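Local coordinates for protein tRNA (adenine(22)-N(1))-methyltransferase (PDB 6Q56) that catalyses the S-adenosyl-L-methionine-dependent methylation of N1 of adenosine 22 in tRNA, forming N(1)-methyladenosine, at residues Glu197-Ile208 / Lys220-Leu231. The protein carries 2 engineered substitutions. Numbering follows the deposited sequence.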
ATOM      1  N   GLU A 197     -13.468  11.098   7.789  1.00 38.53           N
ATOM      2  CA  GLU A 197     -12.412  11.992   7.343  1.00 39.35           C
ATOM      3  C   GLU A 197     -12.996  13.341   6.969  1.00 31.26           C
ATOM      4  O   GLU A 197     -12.422  14.376   7.256  1.00 35.04           O
ATOM      5  CB  GLU A 197     -11.668  11.406   6.148  1.00 41.37           C
ATOM      6  CG  GLU A 197     -10.553  12.287   5.623  1.00 47.81           C
ATOM      7  CD  GLU A 197      -9.389  12.404   6.582  1.00 50.80           C
ATOM      8  OE1 GLU A 197      -9.234  11.525   7.446  1.00 48.24           O
ATOM      9  OE2 GLU A 197      -8.624  13.378   6.466  1.00 55.56           O
ATOM     10  N   LEU A 198     -14.145  13.316   6.317  1.00 31.70           N
ATOM     11  CA  LEU A 198     -14.794  14.541   5.909  1.00 40.48           C
ATOM     12  C   LEU A 198     -15.217  15.311   7.149  1.00 47.93           C
ATOM     13  O   LEU A 198     -15.009  16.513   7.239  1.00 52.66           O
ATOM     14  CB  LEU A 198     -15.993  14.244   5.024  1.00 30.29           C
ATOM     15  CG  LEU A 198     -17.001  15.373   4.860  1.00 40.11           C
ATOM     16  CD1 LEU A 198     -16.384  16.583   4.184  1.00 43.72           C
ATOM     17  CD2 LEU A 198     -18.199  14.878   4.084  1.00 31.03           C
ATOM     18  N   GLN A 199     -15.808  14.613   8.107  1.00 42.94           N
ATOM     19  CA  GLN A 199     -16.243  15.250   9.330  1.00 44.67           C
ATOM     20  C   GLN A 199     -15.046  15.884  10.000  1.00 48.10           C
ATOM     21  O   GLN A 199     -15.133  16.990  10.511  1.00 49.56           O
ATOM     22  CB  GLN A 199     -16.905  14.247  10.265  1.00 44.34           C
ATOM     23  CG  GLN A 199     -18.238  13.733   9.760  1.00 47.95           C
ATOM     24  CD  GLN A 199     -18.767  12.563  10.572  1.00 57.38           C
ATOM     25  OE1 GLN A 199     -18.105  12.072  11.486  1.00 63.26           O
ATOM     26  NE2 GLN A 199     -19.965  12.113  10.241  1.00 52.50           N
ATOM     27  N   HIS A 200     -13.921  15.189   9.992  1.00 40.02           N
ATOM     28  CA  HIS A 200     -12.726  15.722  10.616  1.00 39.18           C
ATOM     29  C   HIS A 200     -12.195  16.930   9.860  1.00 47.78           C
ATOM     30  O   HIS A 200     -11.605  17.818  10.451  1.00 46.07           O
ATOM     31  CB  HIS A 200     -11.639  14.665  10.734  1.00 37.76           C
ATOM     32  CG  HIS A 200     -10.367  15.187  11.317  1.00 52.22           C
ATOM     33  ND1 HIS A 200      -9.135  14.959  10.747  1.00 56.12           N
ATOM     34  CD2 HIS A 200     -10.141  15.956  12.405  1.00 47.20           C
ATOM     35  CE1 HIS A 200      -8.204  15.551  11.468  1.00 46.70           C
ATOM     36  NE2 HIS A 200      -8.787  16.165  12.479  1.00 50.88           N
ATOM     37  N   THR A 201     -12.408  16.958   8.553  1.00 39.63           N
ATOM     38  CA  THR A 201     -11.955  18.067   7.742  1.00 41.45           C
ATOM     39  C   THR A 201     -12.813  19.288   8.034  1.00 38.10           C
ATOM     40  O   THR A 201     -12.308  20.377   8.201  1.00 38.20           O
ATOM     41  CB  THR A 201     -12.019  17.738   6.245  1.00 37.60           C
ATOM     42  OG1 THR A 201     -11.088  16.698   5.943  1.00 46.54           O
ATOM     43  CG2 THR A 201     -11.675  18.942   5.428  1.00 43.62           C
ATOM     44  N   GLN A 202     -14.120  19.094   8.105  1.00 37.73           N
ATOM     45  CA  GLN A 202     -15.031  20.194   8.386  1.00 53.55           C
ATOM     46  C   GLN A 202     -14.735  20.843   9.734  1.00 43.95           C
ATOM     47  O   GLN A 202     -14.811  22.050   9.874  1.00 46.29           O
ATOM     48  CB  GLN A 202     -16.476  19.713   8.350  1.00 39.89           C
ATOM     49  CG  GLN A 202     -16.885  19.173   6.999  1.00 61.72           C
ATOM     50  CD  GLN A 202     -18.169  18.381   7.046  1.00 80.79           C
ATOM     51  OE1 GLN A 202     -18.449  17.683   8.021  1.00 91.22           O
ATOM     52  NE2 GLN A 202     -18.957  18.474   5.985  1.00 78.03           N
ATOM     53  N   SER A 203     -14.383  20.033  10.717  1.00 45.70           N
ATOM     54  CA  SER A 203     -14.083  20.549  12.041  1.00 45.34           C
ATOM     55  C   SER A 203     -12.865  21.452  12.011  1.00 45.97           C
ATOM     56  O   SER A 203     -12.801  22.438  12.727  1.00 52.44           O
ATOM     57  CB  SER A 203     -13.874  19.400  13.028  1.00 52.18           C
ATOM     58  OG  SER A 203     -15.049  18.624  13.158  1.00 61.77           O
ATOM     59  N   ILE A 204     -11.892  21.113  11.188  1.00 34.17           N
ATOM     60  CA  ILE A 204     -10.707  21.932  11.100  1.00 45.42           C
ATOM     61  C   ILE A 204     -11.041  23.201  10.329  1.00 47.98           C
ATOM     62  O   ILE A 204     -10.511  24.266  10.612  1.00 44.10           O
ATOM     63  CB  ILE A 204      -9.549  21.183  10.430  1.00 37.75           C
ATOM     64  CG1 ILE A 204      -9.141  19.988  11.276  1.00 49.36           C
ATOM     65  CG2 ILE A 204      -8.359  22.100  10.254  1.00 41.29           C
ATOM     66  CD1 ILE A 204      -8.011  19.183  10.681  1.00 59.11           C
ATOM     67  N   TYR A 205     -11.948  23.075   9.369  1.00 43.09           N
ATOM     68  CA  TYR A 205     -12.363  24.201   8.548  1.00 38.85           C
ATOM     69  C   TYR A 205     -13.052  25.239   9.407  1.00 44.55           C
ATOM     70  O   TYR A 205     -12.724  26.413   9.360  1.00 39.21           O
ATOM     71  CB  TYR A 205     -13.306  23.735   7.446  1.00 35.27           C
ATOM     72  CG  TYR A 205     -13.802  24.828   6.545  1.00 38.90           C
ATOM     73  CD1 TYR A 205     -13.053  25.260   5.466  1.00 34.42           C
ATOM     74  CD2 TYR A 205     -15.027  25.422   6.768  1.00 39.04           C
ATOM     75  CE1 TYR A 205     -13.510  26.256   4.636  1.00 33.52           C
ATOM     76  CE2 TYR A 205     -15.490  26.418   5.944  1.00 34.23           C
ATOM     77  CZ  TYR A 205     -14.731  26.829   4.882  1.00 35.29           C
ATOM     78  OH  TYR A 205     -15.203  27.817   4.074  1.00 35.45           O
ATOM     79  N   GLU A 206     -14.012  24.783  10.196  1.00 44.93           N
ATOM     80  CA  GLU A 206     -14.751  25.660  11.084  1.00 52.31           C
ATOM     81  C   GLU A 206     -13.840  26.164  12.188  1.00 45.20           C
ATOM     82  O   GLU A 206     -13.996  27.266  12.676  1.00 46.85           O
ATOM     83  CB  GLU A 206     -15.952  24.930  11.673  1.00 49.88           C
ATOM     84  CG  GLU A 206     -16.994  24.561  10.637  1.00 56.28           C
ATOM     85  CD  GLU A 206     -18.149  23.803  11.234  1.00 64.32           C
ATOM     86  OE1 GLU A 206     -18.308  23.866  12.463  1.00 67.61           O
ATOM     87  OE2 GLU A 206     -18.893  23.149  10.479  1.00 62.57           O
ATOM     88  N   GLN A 207     -12.887  25.334  12.576  1.00 45.74           N
ATOM     89  CA  GLN A 207     -11.943  25.693  13.621  1.00 49.69           C
ATOM     90  C   GLN A 207     -11.053  26.833  13.138  1.00 52.88           C
ATOM     91  O   GLN A 207     -10.809  27.790  13.863  1.00 46.84           O
ATOM     92  CB  GLN A 207     -11.119  24.471  14.019  1.00 52.80           C
ATOM     93  CG  GLN A 207      -9.914  24.730  14.897  1.00 57.74           C
ATOM     94  CD  GLN A 207      -9.114  23.469  15.126  1.00 63.87           C
ATOM     95  OE1 GLN A 207      -9.634  22.481  15.637  1.00 64.67           O
ATOM     96  NE2 GLN A 207      -7.851  23.487  14.732  1.00 65.75           N
ATOM     97  N   ILE A 208     -10.574  26.729  11.907  1.00 50.11           N
ATOM     98  CA  ILE A 208      -9.724  27.766  11.348  1.00 44.99           C
ATOM     99  C   ILE A 208     -10.575  28.971  10.967  1.00 42.85           C
ATOM    100  O   ILE A 208     -10.088  30.088  10.906  1.00 41.53           O
ATOM    101  CB  ILE A 208      -8.941  27.254  10.134  1.00 47.90           C
ATOM    102  CG1 ILE A 208      -7.901  26.230  10.587  1.00 48.80           C
ATOM    103  CG2 ILE A 208      -8.263  28.400   9.402  1.00 40.19           C
ATOM    104  CD1 ILE A 208      -7.056  25.675   9.469  1.00 40.07           C
ATOM    105  N   LYS A 220      -5.325  27.904   4.103  1.00 37.47           N
ATOM    106  CA  LYS A 220      -5.569  26.634   4.776  1.00 36.47           C
ATOM    107  C   LYS A 220      -7.023  26.230   4.624  1.00 38.72           C
ATOM    108  O   LYS A 220      -7.342  25.053   4.564  1.00 34.48           O
ATOM    109  CB  LYS A 220      -5.219  26.726   6.258  1.00 35.20           C
ATOM    110  CG  LYS A 220      -3.731  26.750   6.562  1.00 44.02           C
ATOM    111  CD  LYS A 220      -3.479  26.963   8.047  1.00 51.41           C
ATOM    112  CE  LYS A 220      -2.004  26.868   8.400  1.00 51.10           C
ATOM    113  NZ  LYS A 220      -1.162  27.778   7.582  1.00 64.48           N
ATOM    114  N   LEU A 221      -7.905  27.215   4.558  1.00 28.87           N
ATOM    115  CA  LEU A 221      -9.319  26.945   4.410  1.00 36.02           C
ATOM    116  C   LEU A 221      -9.640  26.506   2.988  1.00 32.51           C
ATOM    117  O   LEU A 221     -10.431  25.600   2.781  1.00 27.88           O
ATOM    118  CB  LEU A 221     -10.134  28.172   4.784  1.00 35.68           C
ATOM    119  CG  LEU A 221     -10.167  28.500   6.277  1.00 39.81           C
ATOM    120  CD1 LEU A 221     -10.417  29.980   6.486  1.00 36.47           C
ATOM    121  CD2 LEU A 221     -11.203  27.666   7.010  1.00 34.56           C
ATOM    122  N   LYS A 222      -9.013  27.149   2.016  1.00 29.90           N
ATOM    123  CA  LYS A 222      -9.234  26.814   0.621  1.00 35.88           C
ATOM    124  C   LYS A 222      -8.956  25.341   0.370  1.00 37.01           C
ATOM    125  O   LYS A 222      -9.676  24.682  -0.363  1.00 38.11           O
ATOM    126  CB  LYS A 222      -8.357  27.664  -0.299  1.00 32.92           C
ATOM    127  CG  LYS A 222      -8.576  27.355  -1.771  1.00 47.39           C
ATOM    128  CD  LYS A 222      -7.643  28.122  -2.692  1.00 61.99           C
ATOM    129  CE  LYS A 222      -7.729  27.586  -4.115  1.00 71.80           C
ATOM    130  NZ  LYS A 222      -6.896  28.356  -5.077  1.00 69.19           N
ATOM    131  N   GLU A 223      -7.900  24.832   0.985  1.00 35.61           N
ATOM    132  CA  GLU A 223      -7.518  23.440   0.812  1.00 36.38           C
ATOM    133  C   GLU A 223      -8.460  22.498   1.528  1.00 31.46           C
ATOM    134  O   GLU A 223      -8.732  21.415   1.044  1.00 31.97           O
ATOM    135  CB  GLU A 223      -6.095  23.226   1.280  1.00 34.52           C
ATOM    136  CG  GLU A 223      -5.094  24.031   0.485  1.00 42.44           C
ATOM    137  CD  GLU A 223      -3.685  23.867   0.993  1.00 53.04           C
ATOM    138  OE1 GLU A 223      -3.521  23.460   2.152  1.00 57.13           O
ATOM    139  OE2 GLU A 223      -2.746  24.142   0.232  1.00 55.59           O
ATOM    140  N   LEU A 224      -8.965  22.916   2.677  1.00 33.08           N
ATOM    141  CA  LEU A 224      -9.901  22.097   3.421  1.00 25.58           C
ATOM    142  C   LEU A 224     -11.179  21.996   2.612  1.00 27.37           C
ATOM    143  O   LEU A 224     -11.759  20.930   2.480  1.00 30.52           O
ATOM    144  CB  LEU A 224     -10.171  22.698   4.793  1.00 32.13           C
ATOM    145  CG  LEU A 224      -8.979  22.657   5.738  1.00 32.69           C
ATOM    146  CD1 LEU A 224      -9.217  23.495   6.978  1.00 36.76           C
ATOM    147  CD2 LEU A 224      -8.683  21.224   6.109  1.00 33.33           C
ATOM    148  N   ALA A 225     -11.605  23.128   2.063  1.00 40.14           N
ATOM    149  CA  ALA A 225     -12.808  23.186   1.247  1.00 35.68           C
ATOM    150  C   ALA A 225     -12.660  22.256   0.052  1.00 27.84           C
ATOM    151  O   ALA A 225     -13.537  21.463  -0.228  1.00 33.44           O
ATOM    152  CB  ALA A 225     -13.076  24.606   0.788  1.00 34.11           C
ATOM    153  N   ASP A 226     -11.544  22.363  -0.652  1.00 28.68           N
ATOM    154  CA  ASP A 226     -11.298  21.518  -1.806  1.00 38.87           C
ATOM    155  C   ASP A 226     -11.415  20.062  -1.376  1.00 38.84           C
ATOM    156  O   ASP A 226     -12.041  19.257  -2.046  1.00 30.75           O
ATOM    157  CB  ASP A 226      -9.919  21.797  -2.401  1.00 35.09           C
ATOM    158  CG  ASP A 226      -9.660  21.012  -3.673  1.00 54.23           C
ATOM    159  OD1 ASP A 226     -10.359  21.243  -4.679  1.00 63.66           O
ATOM    160  OD2 ASP A 226      -8.752  20.166  -3.674  1.00 59.59           O
ATOM    161  N   ARG A 227     -10.816  19.744  -0.237  1.00 38.64           N
ATOM    162  CA  ARG A 227     -10.854  18.392   0.298  1.00 30.71           C
ATOM    163  C   ARG A 227     -12.280  17.988   0.631  1.00 31.23           C
ATOM    164  O   ARG A 227     -12.700  16.889   0.317  1.00 30.02           O
ATOM    165  CB  ARG A 227      -9.965  18.279   1.532  1.00 37.20           C
ATOM    166  CG  ARG A 227      -9.965  16.911   2.185  1.00 37.36           C
ATOM    167  CD  ARG A 227      -9.485  15.837   1.235  1.00 46.21           C
ATOM    168  NE  ARG A 227      -8.047  15.898   0.998  1.00 58.75           N
ATOM    169  CZ  ARG A 227      -7.142  15.253   1.725  1.00 49.47           C
ATOM    170  NH1 ARG A 227      -7.517  14.503   2.745  1.00 39.77           N
ATOM    171  NH2 ARG A 227      -5.863  15.365   1.429  1.00 52.63           N
ATOM    172  N   MET A 228     -13.017  18.881   1.274  1.00 37.82           N
ATOM    173  CA  MET A 228     -14.394  18.596   1.645  1.00 37.92           C
ATOM    174  C   MET A 228     -15.248  18.315   0.422  1.00 37.44           C
ATOM    175  O   MET A 228     -15.955  17.326   0.379  1.00 42.93           O
ATOM    176  CB  MET A 228     -14.990  19.747   2.454  1.00 34.08           C
ATOM    177  CG  MET A 228     -14.433  19.859   3.858  1.00 42.66           C
ATOM    178  SD  MET A 228     -14.850  21.405   4.672  1.00 52.10           S
ATOM    179  CE  MET A 228     -16.620  21.407   4.482  1.00 46.03           C
ATOM    180  N   GLU A 229     -15.187  19.188  -0.570  1.00 34.82           N
ATOM    181  CA  GLU A 229     -15.979  19.000  -1.773  1.00 42.36           C
ATOM    182  C   GLU A 229     -15.615  17.683  -2.425  1.00 40.80           C
ATOM    183  O   GLU A 229     -16.478  16.938  -2.868  1.00 37.06           O
ATOM    184  CB  GLU A 229     -15.766  20.147  -2.757  1.00 32.26           C
ATOM    185  CG  GLU A 229     -16.296  19.874  -4.152  1.00 36.74           C
ATOM    186  CD  GLU A 229     -17.793  19.665  -4.193  1.00 40.64           C
ATOM    187  OE1 GLU A 229     -18.501  20.205  -3.328  1.00 37.98           O
ATOM    188  OE2 GLU A 229     -18.259  18.963  -5.101  1.00 35.05           O
ATOM    189  N   LEU A 230     -14.320  17.415  -2.470  1.00 36.06           N
ATOM    190  CA  LEU A 230     -13.797  16.190  -3.057  1.00 40.51           C
ATOM    191  C   LEU A 230     -14.409  14.973  -2.389  1.00 43.97           C
ATOM    192  O   LEU A 230     -14.915  14.072  -3.051  1.00 36.62           O
ATOM    193  CB  LEU A 230     -12.282  16.143  -2.905  1.00 39.52           C
ATOM    194  CG  LEU A 230     -11.557  15.149  -3.792  1.00 42.09           C
ATOM    195  CD1 LEU A 230     -10.073  15.447  -3.805  1.00 46.54           C
ATOM    196  CD2 LEU A 230     -11.821  13.730  -3.327  1.00 54.85           C
ATOM    197  N   LEU A 231     -14.359  14.956  -1.068  1.00 31.90           N
ATOM    198  CA  LEU A 231     -14.911  13.854  -0.310  1.00 36.55           C
ATOM    199  C   LEU A 231     -16.420  13.792  -0.484  1.00 38.68           C
ATOM    200  O   LEU A 231     -16.997  12.723  -0.581  1.00 34.93           O
ATOM    201  CB  LEU A 231     -14.548  13.982   1.165  1.00 36.28           C
ATOM    202  CG  LEU A 231     -13.068  13.775   1.457  1.00 37.62           C
ATOM    203  CD1 LEU A 231     -12.793  13.904   2.940  1.00 36.34           C
ATOM    204  CD2 LEU A 231     -12.606  12.431   0.925  1.00 34.60           C
TER
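T201 and M228 meet at the tight centre of an antiparallel helical hairpin, the coiled-coil arm formed by the last two helices of TrmK, away from the Rossmann-type methyltransferase sheet. The evidence is geometric: the segment axes run 154° apart in direction and approach to 9.4 Å, and Y205, L224 and M228 each fill a hole lined by four residues of the opposing helix, the knobs-into-holes mark of a coiled coil. No hydrogen bond joins the two segments, so the contact rests on side-chain packing. T201 CG2 lies 3.3 Å from M228 CG, closer than usual for two carbons; the two side chains pass alongside one another, running opposite ways. The same methyl touches L224 CD2 at 3.8 Å. A chi1 of -66° sets OG1 beside the backbone N and leaves CG2 anti to that N, aimed at the other helix. From its position OG1 donates to E197 O at 3.0 Å, above the carbonyl plane, while T201 N reaches the same oxygen from the opposite face; the buried hydroxyl is thus satisfied within its own helix. An alanine at T201 is likely to leave M228 CG and L224 CD2 facing a gap, and E197 O without its second donor. Further along, L221 CD2 covers one face of the Y205 ring in a CH-pi contact, 3.8 Å from the centroid, and M228 SD approaches that ring obliquely. A second close-packed spot is buried L231, whose CD1 lies 3.6 Å from L198 CA and which also touches W194 and L177 of helix 172-178.

The flanks are looser. K220 packs its CB on I208 CD1 while its amine leads away. E197 and R227 have opposite charges but form no salt bridge: OE2 of E197 stops 4.0 Å from NH1 of R227, at the guanidinium edge.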